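Local atomic coordinates of putative modulator of DNA gyrase (Bacteroides thetaiotaomicron, PDB entry 1VPB), a protein that probably acts as a metallopeptidase of the PmbA/TldD (U62) family, though its own activity is not established. Residues 275-279 with 382-387; 282-288 with 324-330; 292-298 with 318-324; 420-426 with 439-444. All blocks are in the same frame, centred on the assembly; numbering follows the deposited sequence. Where two conformers were deposited one is given.

Contact 1 (275-279 with 382-387); sequences KNSFL and NNSSTG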
loop_
_atom_site.group_PDB
_atom_site.type_symbol
_atom_site.label_atom_id
_atom_site.label_comp_id
_atom_site.label_asym_id
_atom_site.label_seq_id
_atom_site.Cartn_x
_atom_site.Cartn_y
_atom_site.Cartn_z
ATOM N N LYS A 275 -11.268 19.009 13.510
ATOM C CA LYS A 275 -10.571 19.462 14.706
ATOM C C LYS A 275 -9.407 18.546 15.081
ATOM O O LYS A 275 -9.164 18.206 16.256
ATOM C CB LYS A 275 -11.563 19.728 15.851
ATOM C CG LYS A 275 -12.291 21.036 15.561
ATOM C CD LYS A 275 -13.588 21.257 16.300
ATOM C CE LYS A 275 -14.104 22.664 15.957
ATOM N NZ LYS A 275 -15.524 22.866 16.371
ATOM N N ASN A 276 -8.671 18.169 14.043
ATOM C CA ASN A 276 -7.461 17.366 14.126
ATOM C C ASN A 276 -6.284 18.044 13.382
ATOM O O ASN A 276 -5.636 17.432 12.521
ATOM C CB ASN A 276 -7.713 15.999 13.502
ATOM C CG ASN A 276 -6.668 14.959 13.927
ATOM O OD1 ASN A 276 -6.045 15.091 14.962
ATOM N ND2 ASN A 276 -6.455 13.949 13.094
ATOM N N SER A 277 -6.011 19.271 13.786
ATOM C CA SER A 277 -4.939 20.047 13.189
ATOM C C SER A 277 -4.356 20.972 14.184
ATOM O O SER A 277 -5.045 21.814 14.769
ATOM C CB SER A 277 -5.428 20.836 11.975
ATOM O OG SER A 277 -4.437 21.821 11.645
ATOM N N PHE A 278 -3.056 20.843 14.405
ATOM C CA PHE A 278 -2.373 21.743 15.340
ATOM C C PHE A 278 -2.192 23.167 14.804
ATOM O O PHE A 278 -1.663 24.046 15.515
ATOM C CB PHE A 278 -1.019 21.164 15.758
ATOM C CG PHE A 278 -0.020 20.969 14.627
ATOM C CD1 PHE A 278 0.030 19.778 13.915
ATOM C CD2 PHE A 278 0.922 21.972 14.300
ATOM C CE1 PHE A 278 0.966 19.567 12.882
ATOM C CE2 PHE A 278 1.834 21.767 13.232
ATOM C CZ PHE A 278 1.866 20.581 12.552
ATOM N N LEU A 279 -2.574 23.370 13.538
ATOM C CA LEU A 279 -2.608 24.702 12.954
ATOM C C LEU A 279 -4.003 25.340 12.896
ATOM O O LEU A 279 -4.174 26.421 12.370
ATOM C CB LEU A 279 -1.971 24.666 11.560
ATOM C CG LEU A 279 -0.472 24.277 11.627
ATOM C CD1 LEU A 279 0.120 24.382 10.225
ATOM C CD2 LEU A 279 0.258 25.164 12.548
ATOM N N ASN A 382 4.202 12.268 14.156
ATOM C CA ASN A 382 3.739 13.471 14.832
ATOM C C ASN A 382 2.286 13.291 15.224
ATOM O O ASN A 382 1.534 12.609 14.545
ATOM C CB ASN A 382 3.909 14.744 13.987
ATOM C CG ASN A 382 2.791 14.966 12.968
ATOM O OD1 ASN A 382 2.832 14.167 11.904
ATOM N ND2 ASN A 382 1.921 15.899 13.100
ATOM N N ASN A 383 1.920 13.918 16.327
ATOM C CA ASN A 383 0.543 14.050 16.713
ATOM C C ASN A 383 -0.090 15.121 15.832
ATOM O O ASN A 383 0.372 16.280 15.823
ATOM C CB ASN A 383 0.490 14.452 18.174
ATOM C CG ASN A 383 -0.918 14.503 18.717
ATOM O OD1 ASN A 383 -1.786 15.184 18.157
ATOM N ND2 ASN A 383 -1.146 13.808 19.848
ATOM N N SER A 384 -1.144 14.742 15.115
ATOM C CA SER A 384 -1.801 15.617 14.157
ATOM C C SER A 384 -2.533 16.795 14.790
ATOM O O SER A 384 -2.681 17.825 14.137
ATOM C CB SER A 384 -2.806 14.811 13.327
ATOM O OG SER A 384 -3.658 14.098 14.197
ATOM N N SER A 385 -2.995 16.648 16.039
ATOM C CA SER A 385 -3.704 17.734 16.739
ATOM C C SER A 385 -2.820 18.639 17.583
ATOM O O SER A 385 -3.164 19.810 17.798
ATOM C CB SER A 385 -4.889 17.203 17.559
ATOM O OG SER A 385 -4.446 16.335 18.572
ATOM N N THR A 386 -1.696 18.132 18.085
ATOM C CA THR A 386 -0.794 18.936 18.929
ATOM C C THR A 386 0.498 19.415 18.227
ATOM O O THR A 386 1.082 20.426 18.634
ATOM C CB THR A 386 -0.365 18.159 20.193
ATOM O OG1 THR A 386 0.494 17.060 19.864
ATOM C CG2 THR A 386 -1.536 17.489 20.868
ATOM N N GLY A 387 0.947 18.652 17.246
ATOM C CA GLY A 387 2.217 18.899 16.561
ATOM C C GLY A 387 3.459 18.357 17.245
ATOM O O GLY A 387 4.558 18.555 16.749
#
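An Asx turn built on Asn383 shapes the 382-387 loop, and the 275-279 loop docks against it. Asn383 OD1 accepts from Ser385 N (2.8 Å), Thr386 N (3.0 Å) and Ser385 OG (2.9 Å), while Gly387 N reaches back to Asn383 O (2.8 Å). This turn presents Ser384 O to the other loop: it receives a weak hydrogen bond from Phe278 N (3.1 Å) and a CA-H...O contact from Ser277 CA (3.3 Å). Further out, Ser384 OG donates to Asn276 OD1 over 2.7 Å.

In the C-terminal domain of this PmbA/TldD protein, the contact joins the chain just after helix 269-273, which ends in a Schellman motif with Lys275 as its C-prime residue, to the connection between strands 380-382 and 388-399. Ser277 OG accepts from Leu279 N (3.1 Å), an ST turn, and is also hydrogen-bonded to Ala266 O. Phe278 supplies most of the apolar contact. Its ring is covered on one face by Gly387 CA, a CH-pi contact 3.7 Å from the ring centroid, and Phe278 CB lies 3.4 Å from Thr386 C. A CB on residue 387 would collide with Phe278 CD2, and the phi of Gly387, 83°, also favours glycine. Beyond the two loops, Phe278 packs on Met263 of helix 256-265 and on Leu416 and Ile417 of helix 416-421.

Contact 2 (282-288 with 324-330); sequences KLNEKIA and KGVLNTY
At the apolar centre Leu327 (t, p) points toward 282-288, with Leu327 CB 4.2 Å from Ile287 CD1. Leu283 (t, p) lays CD1 over a face of the Tyr330 ring; Tyr330 OH is hydrogen-bonded to Leu279 O. The segments run in opposite directions, Asn284 nearest Leu327, Lys286 nearest Val326 (CA-CA 4.3 Å) and Ala288 nearest Gly325. Asn284 N donates to Leu327 O (2.7 Å), Leu327 N to Glu285 O (3.2 Å), and Ala288 N to Gly325 O (2.9 Å). At Gly325 (phi 92°, psi -8°) a CB would strike Ala288 O. At the polar edge Asn284 ND2 donates to Asn328 OD1 (3.3 Å); Asn328 ND2 is hydrogen-bonded to Ser320 OG. One water links Asn284 ND2 (2.8 Å) to Asn328 O (2.7 Å), another Asn284 ND2 (2.9 Å, weak) to Asn328 OD1 (2.8 Å). Lys286 NZ donates to Ala288 O (2.7 Å) and salt-bridges Asp290. A type II turn, Lys282-Glu285, characterises this irregular segment bordering edge strand 326-327 of a five-stranded mixed sheet.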
loop_
_atom_site.group_PDB
_atom_site.type_symbol
_atom_site.label_atom_id
_atom_site.label_comp_id
_atom_site.label_asym_id
_atom_site.label_seq_id
_atom_site.Cartn_x
_atom_site.Cartn_y
_atom_site.Cartn_z
ATOM N N LYS A 282 -4.660 29.309 13.642
ATOM C CA LYS A 282 -3.360 29.985 13.534
ATOM C C LYS A 282 -3.266 30.855 12.280
ATOM O O LYS A 282 -2.212 31.454 12.027
ATOM C CB LYS A 282 -2.262 28.957 13.495
ATOM C CG LYS A 282 -2.182 27.985 14.680
ATOM C CD LYS A 282 -2.044 28.611 15.987
ATOM C CE LYS A 282 -1.895 27.505 17.035
ATOM N NZ LYS A 282 -2.411 27.964 18.336
ATOM N N LEU A 283 -4.350 30.964 11.507
ATOM C CA LEU A 283 -4.309 31.699 10.261
ATOM C C LEU A 283 -3.969 33.148 10.570
ATOM O O LEU A 283 -4.510 33.730 11.501
ATOM C CB LEU A 283 -5.634 31.568 9.484
ATOM C CG LEU A 283 -5.691 32.137 8.068
ATOM C CD1 LEU A 283 -4.773 31.358 7.111
ATOM C CD2 LEU A 283 -7.098 32.076 7.552
ATOM N N ASN A 284 -3.045 33.701 9.773
ATOM C CA ASN A 284 -2.603 35.077 9.892
ATOM C C ASN A 284 -1.910 35.377 11.209
ATOM O O ASN A 284 -1.729 36.528 11.555
ATOM C CB ASN A 284 -3.733 36.073 9.591
ATOM C CG ASN A 284 -4.369 35.832 8.207
ATOM O OD1 ASN A 284 -5.569 35.671 8.138
ATOM N ND2 ASN A 284 -3.556 35.728 7.144
ATOM N N GLU A 285 -1.423 34.338 11.883
ATOM C CA GLU A 285 -0.597 34.529 13.058
ATOM C C GLU A 285 0.871 34.284 12.770
ATOM O O GLU A 285 1.247 33.546 11.847
ATOM C CB GLU A 285 -1.040 33.576 14.178
ATOM C CG GLU A 285 -2.498 33.709 14.623
ATOM C CD GLU A 285 -2.842 35.029 15.302
ATOM O OE1 GLU A 285 -1.968 35.828 15.719
ATOM O OE2 GLU A 285 -4.044 35.302 15.392
ATOM N N LYS A 286 1.695 34.888 13.606
ATOM C CA LYS A 286 3.141 34.862 13.437
ATOM C C LYS A 286 3.668 33.646 14.191
ATOM O O LYS A 286 4.202 33.763 15.312
ATOM C CB LYS A 286 3.762 36.160 13.978
ATOM C CG LYS A 286 5.061 36.553 13.322
ATOM C CD LYS A 286 6.190 35.553 13.398
ATOM C CE LYS A 286 7.486 36.161 12.801
ATOM N NZ LYS A 286 8.673 35.264 12.790
ATOM N N ILE A 287 3.499 32.467 13.577
ATOM C CA ILE A 287 3.786 31.226 14.282
ATOM C C ILE A 287 5.180 30.672 14.076
ATOM O O ILE A 287 5.635 29.896 14.878
ATOM C CB ILE A 287 2.738 30.141 13.969
ATOM C CG1 ILE A 287 2.758 29.780 12.506
ATOM C CG2 ILE A 287 1.349 30.600 14.345
ATOM C CD1 ILE A 287 1.884 28.547 12.231
ATOM N N ALA A 288 5.853 31.020 12.982
ATOM C CA ALA A 288 7.123 30.406 12.711
ATOM C C ALA A 288 8.213 31.459 12.408
ATOM O O ALA A 288 8.000 32.659 12.576
ATOM C CB ALA A 288 6.957 29.424 11.584
ATOM N N LYS A 324 7.481 35.050 5.946
ATOM C CA LYS A 324 8.356 35.334 7.049
ATOM C C LYS A 324 7.713 34.866 8.352
ATOM O O LYS A 324 7.656 35.591 9.343
ATOM C CB LYS A 324 8.680 36.849 7.096
ATOM C CG LYS A 324 9.587 37.297 5.923
ATOM C CD LYS A 324 9.886 38.800 5.986
ATOM C CE LYS A 324 10.414 39.311 4.654
ATOM N NZ LYS A 324 11.634 38.587 4.185
ATOM N N GLY A 325 7.197 33.639 8.325
ATOM C CA GLY A 325 6.694 32.976 9.520
ATOM C C GLY A 325 5.223 33.148 9.816
ATOM O O GLY A 325 4.693 32.515 10.724
ATOM N N VAL A 326 4.567 34.020 9.052
ATOM C CA VAL A 326 3.140 34.258 9.220
ATOM C C VAL A 326 2.425 33.271 8.309
ATOM O O VAL A 326 2.691 33.211 7.101
ATOM C CB VAL A 326 2.762 35.675 8.851
ATOM C CG1 VAL A 326 1.225 35.852 8.865
ATOM C CG2 VAL A 326 3.447 36.644 9.791
ATOM N N LEU A 327 1.522 32.493 8.881
ATOM C CA LEU A 327 0.711 31.567 8.086
ATOM C C LEU A 327 -0.397 32.307 7.345
ATOM O O LEU A 327 -1.181 33.058 7.975
ATOM C CB LEU A 327 0.067 30.539 9.010
ATOM C CG LEU A 327 -0.861 29.534 8.343
ATOM C CD1 LEU A 327 -0.096 28.721 7.292
ATOM C CD2 LEU A 327 -1.446 28.656 9.428
ATOM N N ASN A 328 -0.482 32.112 6.032
ATOM C CA ASN A 328 -1.414 32.883 5.248
ATOM C C ASN A 328 -2.511 32.132 4.492
ATOM O O ASN A 328 -3.370 32.771 3.891
ATOM C CB ASN A 328 -0.673 33.751 4.234
ATOM C CG ASN A 328 -0.044 34.978 4.880
ATOM O OD1 ASN A 328 -0.560 35.536 5.850
ATOM N ND2 ASN A 328 1.063 35.413 4.330
ATOM N N THR A 329 -2.422 30.800 4.452
ATOM C CA THR A 329 -3.332 29.951 3.659
ATOM C C THR A 329 -3.710 28.673 4.375
ATOM O O THR A 329 -2.845 28.014 4.965
ATOM C CB THR A 329 -2.628 29.552 2.351
ATOM O OG1 THR A 329 -2.420 30.717 1.559
ATOM C CG2 THR A 329 -3.516 28.675 1.479
ATOM N N TYR A 330 -4.999 28.294 4.256
ATOM C CA TYR A 330 -5.399 26.909 4.443
ATOM C C TYR A 330 -5.825 26.371 3.065
ATOM O O TYR A 330 -6.174 27.155 2.155
ATOM C CB TYR A 330 -6.581 26.853 5.382
ATOM C CG TYR A 330 -6.355 27.190 6.827
ATOM C CD1 TYR A 330 -5.300 26.654 7.543
ATOM C CD2 TYR A 330 -7.282 27.947 7.513
ATOM C CE1 TYR A 330 -5.160 26.901 8.938
ATOM C CE2 TYR A 330 -7.127 28.208 8.862
ATOM C CZ TYR A 330 -6.069 27.688 9.564
ATOM O OH TYR A 330 -5.951 27.986 10.925
HETATM O O HOH W 1 -4.430 35.170 4.553
HETATM O O HOH W 2 -1.490 37.813 7.237
#

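Contact 3 (292-298 with 318-324); sequences LTLTDEP and RRSIFDK
A classic beta bulge interrupts the antiparallel pairing of strands 294-296 and 319-323, neighbours in a five-stranded mixed sheet; Ile321 and Phe322 together face Leu294. The segments run 177° apart end to end. Leu294-Phe322 and Asp296-Arg319 are hydrogen-bonded pairs, with Thr295-Ser320 a non-hydrogen-bonded pair between them.

In the backbone ladder, Leu294 N donates to Phe322 O (2.9 Å), and Leu294 O accepts from Ile321 N (2.9 Å) and Phe322 N (3.1 Å). Asp296 N to Arg319 O (2.9 Å) and Arg319 N to Asp296 O (3.2 Å) continue it. The chain turns a corner at Ile321 (phi -91°, psi -57°), within the bulge.

Leu292, Leu294, Ile321 and Phe322 form an apolar cluster beside helix 256-265. Leu292 (t, p) sets CD2 over the Phe322 ring, 3.7 Å from its centroid, while Leu294 CD2 meets that ring's edge and lies 4.0 Å from Ile321 CG2.

Asp296 and Arg319 carry the Leu294 face on as polar: a water joins Asp296 OD2 to Arg319 NH1, and Asp296 OD1 accepts from the backbone N of Ser350 and of Ile351. Lys324 N donates to Thr293 OG1 (3.0 Å). Glu297 (m, m) takes Thr295 OG1 on OE2 (2.8 Å) and forms a salt bridge from OE1 to Arg318 NH1 at 2.6 Å.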
loop_
_atom_site.group_PDB
_atom_site.type_symbol
_atom_site.label_atom_id
_atom_site.label_comp_id
_atom_site.label_asym_id
_atom_site.label_seq_id
_atom_site.Cartn_x
_atom_site.Cartn_y
_atom_site.Cartn_z
ATOM N N LEU A 292 11.174 31.396 7.332
ATOM C CA LEU A 292 10.226 30.520 6.634
ATOM C C LEU A 292 9.281 31.329 5.759
ATOM O O LEU A 292 8.302 31.883 6.213
ATOM C CB LEU A 292 9.395 29.684 7.603
ATOM C CG LEU A 292 8.327 28.730 7.023
ATOM C CD1 LEU A 292 8.999 27.795 6.023
ATOM C CD2 LEU A 292 7.590 27.943 8.100
ATOM N N THR A 293 9.607 31.334 4.484
ATOM C CA THR A 293 8.742 31.822 3.447
ATOM C C THR A 293 8.527 30.719 2.433
ATOM O O THR A 293 9.470 30.106 1.908
ATOM C CB THR A 293 9.375 33.097 2.814
ATOM O OG1 THR A 293 9.400 34.131 3.788
ATOM C CG2 THR A 293 8.516 33.628 1.692
ATOM N N LEU A 294 7.253 30.472 2.167
ATOM C CA LEU A 294 6.811 29.323 1.425
ATOM C C LEU A 294 5.631 29.744 0.581
ATOM O O LEU A 294 4.676 30.306 1.092
ATOM C CB LEU A 294 6.377 28.221 2.371
ATOM C CG LEU A 294 6.088 26.863 1.718
ATOM C CD1 LEU A 294 7.308 26.136 1.160
ATOM C CD2 LEU A 294 5.370 25.965 2.735
ATOM N N THR A 295 5.713 29.492 -0.729
ATOM C CA THR A 295 4.607 29.807 -1.626
ATOM C C THR A 295 4.175 28.548 -2.355
ATOM O O THR A 295 4.960 27.604 -2.561
ATOM C CB THR A 295 4.965 30.896 -2.649
ATOM O OG1 THR A 295 6.130 30.483 -3.338
ATOM C CG2 THR A 295 5.362 32.182 -1.981
ATOM N N ASP A 296 2.936 28.587 -2.819
ATOM C CA ASP A 296 2.408 27.583 -3.744
ATOM C C ASP A 296 2.452 28.213 -5.139
ATOM O O ASP A 296 1.927 29.309 -5.324
ATOM C CB ASP A 296 0.947 27.246 -3.355
ATOM C CG ASP A 296 0.352 26.095 -4.106
ATOM O OD1 ASP A 296 1.071 25.265 -4.738
ATOM O OD2 ASP A 296 -0.885 25.986 -4.093
ATOM N N GLU A 297 3.168 27.569 -6.048
ATOM C CA GLU A 297 3.474 28.090 -7.375
ATOM C C GLU A 297 2.957 27.148 -8.432
ATOM O O GLU A 297 3.740 26.406 -9.013
ATOM C CB GLU A 297 4.985 28.146 -7.511
ATOM C CG GLU A 297 5.584 29.094 -6.498
ATOM C CD GLU A 297 5.449 30.508 -6.889
ATOM O OE1 GLU A 297 4.919 30.780 -8.037
ATOM O OE2 GLU A 297 5.938 31.331 -6.052
ATOM N N PRO A 298 1.638 27.089 -8.611
ATOM C CA PRO A 298 1.058 26.047 -9.485
ATOM C C PRO A 298 1.299 26.221 -10.989
ATOM O O PRO A 298 0.953 25.315 -11.789
ATOM C CB PRO A 298 -0.461 26.137 -9.201
ATOM C CG PRO A 298 -0.652 27.483 -8.562
ATOM C CD PRO A 298 0.610 27.906 -7.930
ATOM N N ARG A 318 -1.354 31.307 -7.503
ATOM C CA ARG A 318 -0.249 31.535 -6.577
ATOM C C ARG A 318 -0.725 31.991 -5.239
ATOM O O ARG A 318 -1.590 32.871 -5.158
ATOM C CB ARG A 318 0.685 32.594 -7.156
ATOM C CG ARG A 318 1.407 32.153 -8.362
ATOM C CD ARG A 318 2.662 33.066 -8.774
ATOM N NE ARG A 318 3.327 33.549 -7.557
ATOM C CZ ARG A 318 4.620 33.648 -7.330
ATOM N NH1 ARG A 318 5.527 33.299 -8.243
ATOM N NH2 ARG A 318 5.017 34.080 -6.137
ATOM N N ARG A 319 -0.185 31.405 -4.165
ATOM C CA ARG A 319 -0.524 31.825 -2.820
ATOM C C ARG A 319 0.709 31.819 -1.915
ATOM O O ARG A 319 1.577 30.969 -2.023
ATOM C CB ARG A 319 -1.520 30.860 -2.170
ATOM C CG ARG A 319 -2.974 31.063 -2.617
ATOM C CD ARG A 319 -3.989 30.256 -1.822
ATOM N NE ARG A 319 -5.352 30.546 -2.240
ATOM C CZ ARG A 319 -5.979 29.975 -3.272
ATOM N NH1 ARG A 319 -5.375 29.060 -4.014
ATOM N NH2 ARG A 319 -7.218 30.328 -3.560
ATOM N N SER A 320 0.702 32.768 -1.000
ATOM C CA SER A 320 1.586 32.790 0.131
ATOM C C SER A 320 1.050 31.768 1.148
ATOM O O SER A 320 -0.066 31.892 1.622
ATOM C CB SER A 320 1.558 34.163 0.787
ATOM O OG SER A 320 2.347 34.128 1.944
ATOM N N ILE A 321 1.877 30.794 1.485
ATOM C CA ILE A 321 1.555 29.876 2.586
ATOM C C ILE A 321 2.125 30.427 3.874
ATOM O O ILE A 321 1.354 30.686 4.823
ATOM C CB ILE A 321 2.059 28.466 2.306
ATOM C CG1 ILE A 321 1.318 27.915 1.085
ATOM C CG2 ILE A 321 1.829 27.569 3.549
ATOM C CD1 ILE A 321 1.889 26.674 0.524
ATOM N N PHE A 322 3.442 30.664 3.888
ATOM C CA PHE A 322 4.076 31.414 4.974
ATOM C C PHE A 322 4.829 32.602 4.375
ATOM O O PHE A 322 5.558 32.434 3.377
ATOM C CB PHE A 322 5.098 30.548 5.698
ATOM C CG PHE A 322 4.501 29.493 6.561
ATOM C CD1 PHE A 322 4.108 29.799 7.845
ATOM C CD2 PHE A 322 4.390 28.185 6.108
ATOM C CE1 PHE A 322 3.578 28.826 8.672
ATOM C CE2 PHE A 322 3.809 27.213 6.908
ATOM C CZ PHE A 322 3.411 27.547 8.198
ATOM N N ASP A 323 4.660 33.755 5.015
ATOM C CA ASP A 323 5.425 34.964 4.693
ATOM C C ASP A 323 6.191 35.368 5.948
ATOM O O ASP A 323 5.612 35.880 6.910
ATOM C CB ASP A 323 4.437 36.020 4.227
ATOM C CG ASP A 323 5.094 37.327 3.859
ATOM O OD1 ASP A 323 6.333 37.418 3.789
ATOM O OD2 ASP A 323 4.400 38.326 3.638
ATOM N N LYS A 324 7.481 35.050 5.946
ATOM C CA LYS A 324 8.356 35.334 7.049
ATOM C C LYS A 324 7.713 34.866 8.352
ATOM O O LYS A 324 7.656 35.591 9.343
ATOM C CB LYS A 324 8.680 36.849 7.096
ATOM C CG LYS A 324 9.587 37.297 5.923
ATOM C CD LYS A 324 9.886 38.800 5.986
ATOM C CE LYS A 324 10.414 39.311 4.654
ATOM N NZ LYS A 324 11.634 38.587 4.185
HETATM O O HOH W 3 10.588 36.514 2.540
HETATM O O HOH W 4 -2.477 28.206 -4.043
#

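Contact 4 (420-426 with 439-444); sequences WNSLVAT and PSLVFE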
loop_
_atom_site.group_PDB
_atom_site.type_symbol
_atom_site.label_atom_id
_atom_site.label_comp_id
_atom_site.label_asym_id
_atom_site.label_seq_id
_atom_site.Cartn_x
_atom_site.Cartn_y
_atom_site.Cartn_z
ATOM N N TRP A 420 9.770 24.872 13.631
ATOM C CA TRP A 420 9.734 25.751 12.469
ATOM C C TRP A 420 9.945 27.221 12.915
ATOM O O TRP A 420 10.319 28.069 12.104
ATOM C CB TRP A 420 8.494 25.518 11.642
ATOM C CG TRP A 420 8.657 24.304 10.780
ATOM C CD1 TRP A 420 8.157 23.054 11.006
ATOM C CD2 TRP A 420 9.447 24.203 9.589
ATOM N NE1 TRP A 420 8.554 22.189 10.012
ATOM C CE2 TRP A 420 9.351 22.862 9.127
ATOM C CE3 TRP A 420 10.237 25.100 8.861
ATOM C CZ2 TRP A 420 9.996 22.419 7.992
ATOM C CZ3 TRP A 420 10.843 24.661 7.691
ATOM C CH2 TRP A 420 10.729 23.330 7.280
ATOM N N ASN A 421 9.744 27.511 14.194
ATOM C CA ASN A 421 10.105 28.839 14.723
ATOM C C ASN A 421 11.600 28.971 14.925
ATOM O O ASN A 421 12.084 30.094 15.123
ATOM C CB ASN A 421 9.388 29.149 16.051
ATOM C CG ASN A 421 9.224 30.629 16.273
ATOM O OD1 ASN A 421 8.970 31.353 15.330
ATOM N ND2 ASN A 421 9.333 31.087 17.525
ATOM N N SER A 422 12.347 27.847 14.931
ATOM C CA SER A 422 13.806 27.865 15.170
ATOM C C SER A 422 14.678 27.682 13.889
ATOM O O SER A 422 15.895 27.609 13.978
ATOM C CB SER A 422 14.173 26.807 16.221
ATOM O OG SER A 422 14.031 25.540 15.672
ATOM N N LEU A 423 14.035 27.695 12.721
ATOM C CA LEU A 423 14.711 27.723 11.410
ATOM C C LEU A 423 15.561 28.990 11.307
ATOM O O LEU A 423 15.003 30.096 11.372
ATOM C CB LEU A 423 13.672 27.712 10.298
ATOM C CG LEU A 423 14.185 27.678 8.861
ATOM C CD1 LEU A 423 14.784 26.308 8.554
ATOM C CD2 LEU A 423 13.054 27.971 7.907
ATOM N N VAL A 424 16.881 28.816 11.148
ATOM C CA VAL A 424 17.798 29.958 11.045
ATOM C C VAL A 424 18.360 30.185 9.669
ATOM O O VAL A 424 18.846 31.284 9.416
ATOM C CB VAL A 424 18.970 29.871 12.027
ATOM C CG1 VAL A 424 18.435 30.024 13.436
ATOM C CG2 VAL A 424 19.748 28.593 11.844
ATOM N N ALA A 425 18.322 29.173 8.803
ATOM C CA ALA A 425 18.811 29.332 7.436
ATOM C C ALA A 425 18.179 28.348 6.500
ATOM O O ALA A 425 17.816 27.237 6.927
ATOM C CB ALA A 425 20.307 29.127 7.407
ATOM N N THR A 426 18.124 28.739 5.213
ATOM C CA THR A 426 17.764 27.815 4.152
ATOM C C THR A 426 18.840 27.859 3.067
ATOM O O THR A 426 19.496 28.896 2.846
ATOM C CB THR A 426 16.402 28.114 3.535
ATOM O OG1 THR A 426 16.418 29.343 2.789
ATOM C CG2 THR A 426 15.289 28.292 4.619
ATOM N N PRO A 439 14.964 23.511 -0.033
ATOM C CA PRO A 439 16.417 23.384 0.056
ATOM C C PRO A 439 16.827 22.724 1.383
ATOM O O PRO A 439 15.952 22.362 2.217
ATOM C CB PRO A 439 16.882 24.853 0.035
ATOM C CG PRO A 439 15.846 25.561 0.739
ATOM C CD PRO A 439 14.531 24.891 0.286
ATOM N N SER A 440 18.132 22.639 1.604
ATOM C CA SER A 440 18.691 22.296 2.890
ATOM C C SER A 440 18.184 23.288 3.940
ATOM O O SER A 440 17.919 24.457 3.651
ATOM C CB SER A 440 20.246 22.290 2.858
ATOM O OG SER A 440 20.729 21.271 1.969
ATOM N N LEU A 441 18.125 22.825 5.183
ATOM C CA LEU A 441 17.594 23.611 6.276
ATOM C C LEU A 441 18.466 23.531 7.536
ATOM O O LEU A 441 19.106 22.517 7.791
ATOM C CB LEU A 441 16.219 23.089 6.633
ATOM C CG LEU A 441 15.154 23.047 5.567
ATOM C CD1 LEU A 441 13.952 22.361 6.196
ATOM C CD2 LEU A 441 14.809 24.424 5.038
ATOM N N VAL A 442 18.505 24.623 8.294
ATOM C CA VAL A 442 19.222 24.655 9.532
ATOM C C VAL A 442 18.303 25.175 10.629
ATOM O O VAL A 442 17.694 26.233 10.493
ATOM C CB VAL A 442 20.448 25.604 9.490
ATOM C CG1 VAL A 442 21.182 25.529 10.784
ATOM C CG2 VAL A 442 21.395 25.248 8.300
ATOM N N PHE A 443 18.205 24.396 11.695
ATOM C CA PHE A 443 17.381 24.732 12.847
ATOM C C PHE A 443 18.267 24.793 14.073
ATOM O O PHE A 443 19.151 23.946 14.251
ATOM C CB PHE A 443 16.351 23.626 13.091
ATOM C CG PHE A 443 15.408 23.385 11.987
ATOM C CD1 PHE A 443 14.165 24.056 11.939
ATOM C CD2 PHE A 443 15.667 22.431 10.988
ATOM C CE1 PHE A 443 13.243 23.786 10.946
ATOM C CE2 PHE A 443 14.721 22.179 9.984
ATOM C CZ PHE A 443 13.513 22.865 9.961
ATOM N N GLU A 444 18.047 25.768 14.960
ATOM C CA GLU A 444 18.820 25.817 16.182
ATOM C C GLU A 444 18.088 25.219 17.369
ATOM O O GLU A 444 16.878 25.350 17.490
ATOM C CB GLU A 444 19.161 27.272 16.529
ATOM C CG GLU A 444 20.140 27.955 15.596
ATOM C CD GLU A 444 21.541 27.386 15.646
ATOM O OE1 GLU A 444 21.837 26.601 16.586
ATOM O OE2 GLU A 444 22.350 27.732 14.731
#
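Phe443 is the bump around which this contact is shaped. Its ring sits in a hollow formed by Trp420, from helix 416-421, and Leu423: the Phe443 edge points at the face of the Trp420 six-membered ring in a T-shaped pair (centroids 5.1 Å apart, planes at 81°), and Leu423 CD1 covers the Phe443 face, 4.0 Å from its centroid. Leu441 fills the space alongside, its CD1 3.5 Å from Trp420 CH2. On the opposite face, that of Ala425 and Val442, their CB atoms lie 4.1 Å apart, covered by Leu364 of helix 361-366.

Strand 441-443, also paired with strand 245-251 of the mixed sheet, runs antiparallel to 423-426 at 161°. A classic bulge sets Val424 and Ala425 against Val442, whose O takes Val424 N (2.8 Å) and, weakly, Ala425 N (3.4 Å). Val442 N donates to Ala425 O (3.0 Å). Main-chain bonds thus set the register, while the fit of apolar and aromatic side chains buries the Trp420 and Phe443 rings.

In the fold
All four contacts lie in the C-terminal family region, but their settings differ. Contact 4 is the most buried and joins strands of the eight-stranded mixed sheet; contacts 2 and 3 share Lys324 and reach neighbouring strands of the five-stranded sheet, both with water-bridged polar side chains. Contacts 3 and 4 each carry a classic bulge, yet a salt bridge occurs in contact 3 and an aromatic pair in contact 4. Contact 1 pairs two irregular loops, with the smallest buried area and two hydrogen bonds across it, one of them weak. It meets contact 2 through Leu279, hydrogen-bonded to Tyr330 and packed on Ile287, while Leu292 of contact 3 packs on Trp420 of contact 4.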